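Local coordinates for hypothetical protein Atu2327 (PDB 2O8I) that probably catalyses the decarboxylation of 2-oxo-4-hydroxy-4-carboxy-5-ureidoimidazoline (OHCU) to allantoin in urate breakdown, at residues H97-F100 / T101-N104; D90-S93 / P94-A98; K120-N123 / R124-L128; D132-I135 / D136-A139. All coordinates share one frame; numbering follows the deposited sequence.

Contact 1: H97-F100 / T101-N104; sequences HARF and TQLN
L103 folds its side chain back over the carbonyl of R99, one turn earlier on the same helix, bringing L103 CG to 3.4 Å from R99 O. The first torsion explains this: CG stands beside the backbone N and opposite the carbonyl carbon (chi1 -66°), and that same N-H of L103 is bonded to R99 O at 2.8 Å. The branch CD1 of L103 then runs alongside the arginine, 4.2 Å from R99 CG, while the rest of R99 continues outward as an extended chain.

T101 shows a different way of sitting over the preceding turn. Its CB lies 3.4 Å from A98 O, and its OG1 comes within 3.6 Å of H97 O. The N-H of T101 reaches H97 O at 3.1 Å. Q102 donates its N-H to A98 O at 3.0 Å, but its CG is anti to the backbone N (chi1 163°), which carries the extended amide chain away from the helix surface, where Q102 is exposed. N104 N closes the series on F100 O at 2.9 Å.

The F100 ring leaves this turn altogether and packs on L92, on L70 of helix 66-74 and on I127. Helix 94-111 is thus flanked by helix 124-135, touched by R99, F100 and L103, by helix 66-74, and by the second subunit, whose S160, R10 and A9 meet H97, A98 and T101.

Contact 2: D90-S93 / P94-A98; sequences DRLS and PQEHA
L92 and S93 meet E96 and H97 in a helix-start contact, where the loop after helix 66-74 turns into the first turn of helix 94-111. S93 is the N-cap residue, yet its side chain makes no capping bond. What fixes the turn is a pair of bonds on its backbone. S93 N donates to E96 OE1 at 2.9 Å, almost straight at 177°, though the N-H comes down on the carboxylate from above its plane. S93 O receives H97 N at 2.9 Å, an ordinary first helical bond.

To reach back, the glutamate chain bends at chi2, and its carboxyl carbon comes to rest against the serine, E96 CD lying 3.5 Å from S93 CB. A long, weak ion pair links E96 OE2 to R124 NE. On the inner side, L92 CD1 sits over the centre of the imidazole face in a CH-pi contact, 4.2 Å from the H97 ring centroid, while L92 CB touches H97 CD2 at 3.6 Å. L70 packs against both residues.

The pattern is that of a helix N-terminus with the glutamate half of a capping box, and the L92-H97 pair occupies the positions of a hydrophobic staple.

Contact 3: K120-N123 / R124-L128; sequences KGLN and RHDIL
D126 OD2 takes the backbone N-H of N123 at 2.8 Å and nearly straight, entering on the anti side of the carboxylate. The return bond runs from D126 N to N123 OD1, also 2.8 Å, and the two together make a capping box at the start of helix 124-135. Each residue thus offers its side chain to the other's main chain.

The torsions set the two groups face to face. N123 holds CG between its backbone N and carbonyl carbon (chi1 62°), the crowded position, which swings the amide over the first turn. With CG beside its own N (chi1 -60°), D126 turns the carboxylate back to the N-H of N123. The side chains cross at about a right angle, with amide and carboxylate planes stacked and only 21° apart. A carboxylate at the N-terminal end of a helix is probably stabilised by the helix dipole and the N-H groups that point toward it. The next backbone bond, I127 N to N123 O, is weak at 3.3 Å.

Next to the polar box, L122 lays its CG against the aspartate methylene, 3.6 Å from D126 CB. L122 and I127 also occupy the positions of a hydrophobic staple, and I127 is buried, packing on F100 of helix 94-111 and on L89 and V119 of the loops. The staple itself is loose: L122 CD2 approaches I127 CG1 no closer than 4.4 Å.

Contact 4: D132-I135 / D136-A139; sequences DTRI and DNNA
N137 and R134 make the firm part of this contact: N137 N donates to R134 O at 3.1 Å and 165°, although it meets that oxygen from well above the carbonyl plane. One residue back, D136 N reaches T133 O in a weak bond of 3.3 Å. Both span three residues, as in a tight, 3-10-like turn, and lead from helix 124-135 toward helix 139-161, where N138 is the N-cap. The methylene of N137 packs beside the same carbonyl, N137 CB lying 3.5 Å from R134 O.

R134 itself is buried and points away from this turn; its guanidinium is bonded to I116 O and forms a salt bridge with E142, with a weak bond to Y107 besides. The I135 carbonyl oxygen accepts a bond from K110.

The other side is looser and faces solvent. D136 turns its carboxylate back beside its own N (chi1 -76°), yet D136 OD2 comes only to 3.8 Å from D132 O. The two exposed acids stay apart, with D132 OD2 6.3 Å from D136 OD2.

Chemically, the turn carries main-chain bonds and a lysine on I135 O, a positive partner that should suit the C-terminal region of a helix, whereas acidic D132 and D136 would probably repel each other mildly.

In the fold
Followed from the N terminus, contact 2 comes first, turning the loop after helix 66-74 into helix 94-111. Contact 1 continues along the same helix and overlaps it at H97 and A98. Contact 3 then converts the loop after helix 94-111 into helix 124-135, and contact 4 leads out of that helix toward helix 139-161. None nests or crosses: beyond the overlap, they lie in series. Contacts 1 and 3 meet where F100 packs on I127 and L128, and L103 on L128, while R124 lies against L92 and E96, joining contact 3 to contact 2. Contact 4 lies at the other end of helix 124-135, about 17 Å between centres from contact 3, and packs on none of the others.

Contact 1: H97-F100 / T101-N104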
loop_
_atom_site.group_PDB
_atom_site.type_symbol
_atom_site.label_atom_id
_atom_site.label_comp_id
_atom_site.label_asym_id
_atom_site.label_seq_id
_atom_site.Cartn_x
_atom_site.Cartn_y
_atom_site.Cartn_z
ATOM N N HIS A 97 8.515 -12.206 -9.129
ATOM C CA HIS A 97 8.467 -11.298 -7.991
ATOM C C HIS A 97 9.860 -10.757 -7.645
ATOM O O HIS A 97 10.055 -9.541 -7.520
ATOM C CB HIS A 97 7.924 -12.001 -6.777
ATOM C CG HIS A 97 6.443 -12.049 -6.742
ATOM N ND1 HIS A 97 5.680 -10.991 -6.281
ATOM C CD2 HIS A 97 5.571 -13.026 -7.109
ATOM C CE1 HIS A 97 4.399 -11.324 -6.360
ATOM N NE2 HIS A 97 4.306 -12.546 -6.870
ATOM N N ALA A 98 10.824 -11.671 -7.499
ATOM C CA ALA A 98 12.189 -11.289 -7.145
ATOM C C ALA A 98 12.823 -10.354 -8.179
ATOM O O ALA A 98 13.536 -9.410 -7.810
ATOM C CB ALA A 98 13.080 -12.528 -6.894
ATOM N N ARG A 99 12.554 -10.601 -9.468
ATOM C CA ARG A 99 13.103 -9.743 -10.514
ATOM C C ARG A 99 12.528 -8.345 -10.327
ATOM O O ARG A 99 13.261 -7.372 -10.433
ATOM C CB ARG A 99 12.837 -10.297 -11.922
ATOM C CG ARG A 99 13.752 -9.774 -13.030
ATOM C CD ARG A 99 13.259 -10.423 -14.363
ATOM N NE ARG A 99 13.847 -9.924 -15.635
ATOM C CZ ARG A 99 13.742 -10.534 -16.834
ATOM N NH1 ARG A 99 13.080 -11.686 -16.968
ATOM N NH2 ARG A 99 14.289 -9.992 -17.924
ATOM N N PHE A 100 11.234 -8.236 -10.026
ATOM C CA PHE A 100 10.655 -6.894 -9.835
ATOM C C PHE A 100 11.363 -6.130 -8.738
ATOM O O PHE A 100 11.736 -4.968 -8.946
ATOM C CB PHE A 100 9.149 -6.917 -9.600
ATOM C CG PHE A 100 8.354 -7.190 -10.852
ATOM C CD1 PHE A 100 8.942 -7.045 -12.118
ATOM C CD2 PHE A 100 7.024 -7.556 -10.783
ATOM C CE1 PHE A 100 8.219 -7.263 -13.294
ATOM C CE2 PHE A 100 6.295 -7.784 -11.965
ATOM C CZ PHE A 100 6.894 -7.635 -13.219
ATOM N N THR A 101 11.569 -6.803 -7.600
ATOM C CA THR A 101 12.317 -6.250 -6.496
ATOM C C THR A 101 13.721 -5.759 -6.932
ATOM O O THR A 101 14.126 -4.612 -6.631
ATOM C CB THR A 101 12.413 -7.264 -5.354
ATOM O OG1 THR A 101 11.107 -7.416 -4.772
ATOM C CG2 THR A 101 13.395 -6.776 -4.302
ATOM N N GLN A 102 14.437 -6.602 -7.666
ATOM C CA GLN A 102 15.759 -6.253 -8.125
ATOM C C GLN A 102 15.701 -5.060 -9.112
ATOM O O GLN A 102 16.516 -4.147 -9.052
ATOM C CB GLN A 102 16.468 -7.499 -8.690
ATOM C CG GLN A 102 17.671 -7.207 -9.568
ATOM C CD GLN A 102 18.180 -8.497 -10.278
ATOM O OE1 GLN A 102 17.621 -8.936 -11.324
ATOM N NE2 GLN A 102 19.238 -9.117 -9.706
ATOM N N LEU A 103 14.733 -5.042 -10.011
ATOM C CA LEU A 103 14.744 -3.971 -11.005
ATOM C C LEU A 103 14.408 -2.655 -10.298
ATOM O O LEU A 103 14.998 -1.598 -10.556
ATOM C CB LEU A 103 13.808 -4.282 -12.173
ATOM C CG LEU A 103 14.194 -5.484 -13.069
ATOM C CD1 LEU A 103 13.053 -5.739 -14.067
ATOM C CD2 LEU A 103 15.607 -5.455 -13.811
ATOM N N ASN A 104 13.505 -2.758 -9.338
ATOM C CA ASN A 104 13.176 -1.630 -8.541
ATOM C C ASN A 104 14.363 -1.109 -7.731
ATOM O O ASN A 104 14.553 0.112 -7.680
ATOM C CB ASN A 104 11.999 -1.916 -7.652
ATOM C CG ASN A 104 11.649 -0.739 -6.830
ATOM O OD1 ASN A 104 12.059 -0.660 -5.675
ATOM N ND2 ASN A 104 10.973 0.250 -7.435
#

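Contact 2: D90-S93 / P94-A98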
loop_
_atom_site.group_PDB
_atom_site.type_symbol
_atom_site.label_atom_id
_atom_site.label_comp_id
_atom_site.label_asym_id
_atom_site.label_seq_id
_atom_site.Cartn_x
_atom_site.Cartn_y
_atom_site.Cartn_z
ATOM N N ASP A 90 -1.169 -11.420 -11.597
ATOM C CA ASP A 90 -1.652 -12.190 -10.460
ATOM C C ASP A 90 -0.994 -13.602 -10.377
ATOM O O ASP A 90 -1.128 -14.300 -9.363
ATOM C CB ASP A 90 -3.194 -12.298 -10.539
ATOM C CG ASP A 90 -3.704 -12.679 -11.960
ATOM O OD1 ASP A 90 -2.906 -12.712 -12.946
ATOM O OD2 ASP A 90 -4.926 -12.940 -12.101
ATOM N N ARG A 91 -0.305 -14.030 -11.440
ATOM C CA ARG A 91 0.240 -15.395 -11.503
ATOM C C ARG A 91 1.779 -15.412 -11.602
ATOM O O ARG A 91 2.362 -16.273 -12.275
ATOM C CB ARG A 91 -0.414 -16.179 -12.660
ATOM C CG ARG A 91 -1.901 -16.493 -12.434
ATOM C CD ARG A 91 -2.385 -17.666 -13.292
ATOM N NE ARG A 91 -3.528 -17.261 -14.129
ATOM C CZ ARG A 91 -4.493 -18.069 -14.591
ATOM N NH1 ARG A 91 -4.497 -19.372 -14.291
ATOM N NH2 ARG A 91 -5.470 -17.564 -15.348
ATOM N N LEU A 92 2.434 -14.462 -10.932
ATOM C CA LEU A 92 3.885 -14.325 -11.051
ATOM C C LEU A 92 4.645 -15.389 -10.301
ATOM O O LEU A 92 4.223 -15.822 -9.240
ATOM C CB LEU A 92 4.343 -12.979 -10.515
ATOM C CG LEU A 92 4.038 -11.731 -11.329
ATOM C CD1 LEU A 92 4.488 -10.559 -10.498
ATOM C CD2 LEU A 92 4.737 -11.756 -12.702
ATOM N N SER A 93 5.789 -15.778 -10.852
ATOM C CA SER A 93 6.765 -16.626 -10.162
ATOM C C SER A 93 7.286 -16.033 -8.853
ATOM O O SER A 93 7.362 -14.798 -8.716
ATOM C CB SER A 93 7.991 -16.760 -11.029
ATOM O OG SER A 93 7.790 -17.799 -11.875
ATOM N N PRO A 94 7.691 -16.912 -7.908
ATOM C CA PRO A 94 8.645 -16.443 -6.890
ATOM C C PRO A 94 9.841 -15.718 -7.532
ATOM O O PRO A 94 10.179 -14.623 -7.098
ATOM C CB PRO A 94 9.047 -17.727 -6.197
ATOM C CG PRO A 94 7.768 -18.557 -6.306
ATOM C CD PRO A 94 7.300 -18.318 -7.689
ATOM N N GLN A 95 10.399 -16.286 -8.598
ATOM C CA GLN A 95 11.466 -15.679 -9.388
ATOM C C GLN A 95 11.110 -14.347 -10.057
ATOM O O GLN A 95 11.937 -13.421 -10.056
ATOM C CB GLN A 95 11.903 -16.655 -10.471
ATOM C CG GLN A 95 13.398 -17.035 -10.429
ATOM C CD GLN A 95 14.304 -16.043 -11.219
ATOM O OE1 GLN A 95 14.379 -14.826 -10.889
ATOM N NE2 GLN A 95 15.007 -16.572 -12.260
ATOM N N GLU A 96 9.912 -14.248 -10.656
ATOM C CA GLU A 96 9.463 -12.972 -11.271
ATOM C C GLU A 96 9.186 -11.865 -10.238
ATOM O O GLU A 96 9.618 -10.708 -10.439
ATOM C CB GLU A 96 8.299 -13.166 -12.258
ATOM C CG GLU A 96 8.685 -14.071 -13.455
ATOM C CD GLU A 96 7.520 -14.932 -14.011
ATOM O OE1 GLU A 96 6.365 -14.814 -13.495
ATOM O OE2 GLU A 96 7.786 -15.740 -14.959
ATOM N N HIS A 97 8.515 -12.206 -9.129
ATOM C CA HIS A 97 8.467 -11.298 -7.991
ATOM C C HIS A 97 9.860 -10.757 -7.645
ATOM O O HIS A 97 10.055 -9.541 -7.520
ATOM C CB HIS A 97 7.924 -12.001 -6.777
ATOM C CG HIS A 97 6.443 -12.049 -6.742
ATOM N ND1 HIS A 97 5.680 -10.991 -6.281
ATOM C CD2 HIS A 97 5.571 -13.026 -7.109
ATOM C CE1 HIS A 97 4.399 -11.324 -6.360
ATOM N NE2 HIS A 97 4.306 -12.546 -6.870
ATOM N N ALA A 98 10.824 -11.671 -7.499
ATOM C CA ALA A 98 12.189 -11.289 -7.145
ATOM C C ALA A 98 12.823 -10.354 -8.179
ATOM O O ALA A 98 13.536 -9.410 -7.810
ATOM C CB ALA A 98 13.080 -12.528 -6.894
#

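Contact 3: K120-N123 / R124-L128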
loop_
_atom_site.group_PDB
_atom_site.type_symbol
_atom_site.label_atom_id
_atom_site.label_comp_id
_atom_site.label_asym_id
_atom_site.label_seq_id
_atom_site.Cartn_x
_atom_site.Cartn_y
_atom_site.Cartn_z
ATOM N N LYS A 120 -2.808 -1.219 -14.444
ATOM C CA LYS A 120 -4.088 -1.720 -14.957
ATOM C C LYS A 120 -3.924 -2.183 -16.404
ATOM O O LYS A 120 -3.424 -1.443 -17.247
ATOM C CB LYS A 120 -5.239 -0.694 -14.820
ATOM C CG LYS A 120 -6.543 -1.146 -15.495
ATOM C CD LYS A 120 -7.892 -0.631 -14.882
ATOM C CE LYS A 120 -8.099 -0.933 -13.362
ATOM N NZ LYS A 120 -7.874 -2.372 -12.974
ATOM N N GLY A 121 -4.334 -3.423 -16.678
ATOM C CA GLY A 121 -4.255 -3.982 -18.025
ATOM C C GLY A 121 -2.864 -4.416 -18.505
ATOM O O GLY A 121 -2.697 -4.760 -19.654
ATOM N N LEU A 122 -1.865 -4.401 -17.638
ATOM C CA LEU A 122 -0.499 -4.616 -18.072
ATOM C C LEU A 122 -0.083 -6.021 -17.651
ATOM O O LEU A 122 -0.430 -6.494 -16.555
ATOM C CB LEU A 122 0.451 -3.552 -17.465
ATOM C CG LEU A 122 0.900 -2.337 -18.322
ATOM C CD1 LEU A 122 -0.190 -1.587 -19.116
ATOM C CD2 LEU A 122 1.713 -1.366 -17.552
ATOM N N ASN A 123 0.664 -6.682 -18.518
ATOM C CA ASN A 123 1.205 -7.964 -18.155
ATOM C C ASN A 123 2.671 -7.790 -17.729
ATOM O O ASN A 123 3.236 -6.690 -17.786
ATOM C CB ASN A 123 1.037 -8.961 -19.328
ATOM C CG ASN A 123 1.782 -8.515 -20.576
ATOM O OD1 ASN A 123 2.973 -8.161 -20.509
ATOM N ND2 ASN A 123 1.102 -8.525 -21.714
ATOM N N ARG A 124 3.287 -8.885 -17.324
ATOM C CA ARG A 124 4.687 -8.891 -16.920
ATOM C C ARG A 124 5.630 -8.321 -17.970
ATOM O O ARG A 124 6.500 -7.532 -17.633
ATOM C CB ARG A 124 5.107 -10.318 -16.570
ATOM C CG ARG A 124 6.533 -10.399 -16.073
ATOM C CD ARG A 124 6.894 -11.821 -15.722
ATOM N NE ARG A 124 6.722 -12.739 -16.845
ATOM C CZ ARG A 124 7.701 -13.108 -17.665
ATOM N NH1 ARG A 124 8.940 -12.617 -17.505
ATOM N NH2 ARG A 124 7.437 -13.960 -18.646
ATOM N N HIS A 125 5.460 -8.721 -19.230
ATOM C CA HIS A 125 6.247 -8.157 -20.320
ATOM C C HIS A 125 6.137 -6.647 -20.453
ATOM O O HIS A 125 7.175 -5.977 -20.584
ATOM C CB HIS A 125 5.931 -8.836 -21.643
ATOM C CG HIS A 125 6.427 -10.235 -21.692
ATOM N ND1 HIS A 125 7.768 -10.551 -21.509
ATOM C CD2 HIS A 125 5.768 -11.406 -21.851
ATOM C CE1 HIS A 125 7.901 -11.865 -21.559
ATOM N NE2 HIS A 125 6.707 -12.405 -21.769
ATOM N N ASP A 126 4.909 -6.111 -20.392
ATOM C CA ASP A 126 4.713 -4.661 -20.483
ATOM C C ASP A 126 5.585 -3.929 -19.487
ATOM O O ASP A 126 6.110 -2.854 -19.781
ATOM C CB ASP A 126 3.259 -4.261 -20.249
ATOM C CG ASP A 126 2.322 -4.877 -21.259
ATOM O OD1 ASP A 126 2.686 -4.932 -22.443
ATOM O OD2 ASP A 126 1.226 -5.339 -20.861
ATOM N N ILE A 127 5.736 -4.527 -18.309
ATOM C CA ILE A 127 6.446 -3.882 -17.220
ATOM C C ILE A 127 7.962 -3.926 -17.425
ATOM O O ILE A 127 8.655 -2.877 -17.287
ATOM C CB ILE A 127 6.027 -4.475 -15.847
ATOM C CG1 ILE A 127 4.694 -3.833 -15.432
ATOM C CG2 ILE A 127 7.117 -4.208 -14.785
ATOM C CD1 ILE A 127 3.819 -4.741 -14.645
ATOM N N LEU A 128 8.459 -5.128 -17.754
ATOM C CA LEU A 128 9.847 -5.300 -18.140
ATOM C C LEU A 128 10.227 -4.346 -19.287
ATOM O O LEU A 128 11.322 -3.765 -19.297
ATOM C CB LEU A 128 10.095 -6.756 -18.497
ATOM C CG LEU A 128 9.891 -7.656 -17.265
ATOM C CD1 LEU A 128 9.960 -9.166 -17.573
ATOM C CD2 LEU A 128 10.915 -7.268 -16.199
#

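Contact 4: D132-I135 / D136-A139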
loop_
_atom_site.group_PDB
_atom_site.type_symbol
_atom_site.label_atom_id
_atom_site.label_comp_id
_atom_site.label_asym_id
_atom_site.label_seq_id
_atom_site.Cartn_x
_atom_site.Cartn_y
_atom_site.Cartn_z
ATOM N N ASP A 132 13.036 -1.415 -19.010
ATOM C CA ASP A 132 14.069 -1.374 -20.051
ATOM C C ASP A 132 14.288 0.005 -20.743
ATOM O O ASP A 132 15.407 0.510 -20.833
ATOM C CB ASP A 132 13.568 -2.323 -21.115
ATOM C CG ASP A 132 14.578 -3.288 -21.546
ATOM O OD1 ASP A 132 14.933 -4.182 -20.720
ATOM O OD2 ASP A 132 14.956 -3.161 -22.741
ATOM N N THR A 133 13.197 0.580 -21.247
ATOM C CA THR A 133 13.188 1.909 -21.796
ATOM C C THR A 133 13.591 2.929 -20.713
ATOM O O THR A 133 14.482 3.748 -20.929
ATOM C CB THR A 133 11.737 2.254 -22.275
ATOM O OG1 THR A 133 11.403 1.469 -23.415
ATOM C CG2 THR A 133 11.547 3.750 -22.599
ATOM N N ARG A 134 12.933 2.882 -19.557
ATOM C CA ARG A 134 13.020 3.993 -18.601
ATOM C C ARG A 134 14.328 4.095 -17.799
ATOM O O ARG A 134 14.731 5.207 -17.436
ATOM C CB ARG A 134 11.812 4.011 -17.666
ATOM C CG ARG A 134 10.535 4.346 -18.398
ATOM C CD ARG A 134 9.301 4.180 -17.523
ATOM N NE ARG A 134 9.432 4.846 -16.229
ATOM C CZ ARG A 134 8.489 4.831 -15.294
ATOM N NH1 ARG A 134 7.351 4.203 -15.524
ATOM N NH2 ARG A 134 8.669 5.440 -14.130
ATOM N N ILE A 135 14.984 2.957 -17.528
ATOM C CA ILE A 135 16.245 2.978 -16.795
ATOM C C ILE A 135 17.272 3.800 -17.571
ATOM O O ILE A 135 18.161 4.402 -16.988
ATOM C CB ILE A 135 16.779 1.556 -16.457
ATOM C CG1 ILE A 135 17.948 1.604 -15.446
ATOM C CG2 ILE A 135 17.255 0.810 -17.715
ATOM C CD1 ILE A 135 17.575 1.702 -13.944
ATOM N N ASP A 136 17.121 3.861 -18.887
ATOM C CA ASP A 136 18.064 4.585 -19.745
ATOM C C ASP A 136 17.775 6.079 -19.920
ATOM O O ASP A 136 18.513 6.767 -20.634
ATOM C CB ASP A 136 18.151 3.912 -21.119
ATOM C CG ASP A 136 18.973 2.621 -21.087
ATOM O OD1 ASP A 136 19.820 2.428 -20.159
ATOM O OD2 ASP A 136 18.782 1.798 -22.012
ATOM N N ASN A 137 16.712 6.584 -19.303
ATOM C CA ASN A 137 16.445 8.006 -19.390
ATOM C C ASN A 137 17.297 8.807 -18.412
ATOM O O ASN A 137 17.975 8.225 -17.569
ATOM C CB ASN A 137 14.961 8.301 -19.155
ATOM C CG ASN A 137 14.058 7.693 -20.229
ATOM O OD1 ASN A 137 12.850 7.579 -20.022
ATOM N ND2 ASN A 137 14.641 7.294 -21.369
ATOM N N ASN A 138 17.270 10.130 -18.540
ATOM C CA ASN A 138 17.984 10.998 -17.625
ATOM C C ASN A 138 16.998 11.479 -16.555
ATOM O O ASN A 138 15.782 11.329 -16.714
ATOM C CB ASN A 138 18.627 12.177 -18.372
ATOM C CG ASN A 138 17.587 13.143 -18.959
ATOM O OD1 ASN A 138 16.655 13.566 -18.278
ATOM N ND2 ASN A 138 17.752 13.501 -20.219
ATOM N N ALA A 139 17.524 12.075 -15.489
ATOM C CA ALA A 139 16.727 12.486 -14.341
ATOM C C ALA A 139 15.480 13.321 -14.683
ATOM O O ALA A 139 14.418 13.135 -14.054
ATOM C CB ALA A 139 17.607 13.213 -13.305
#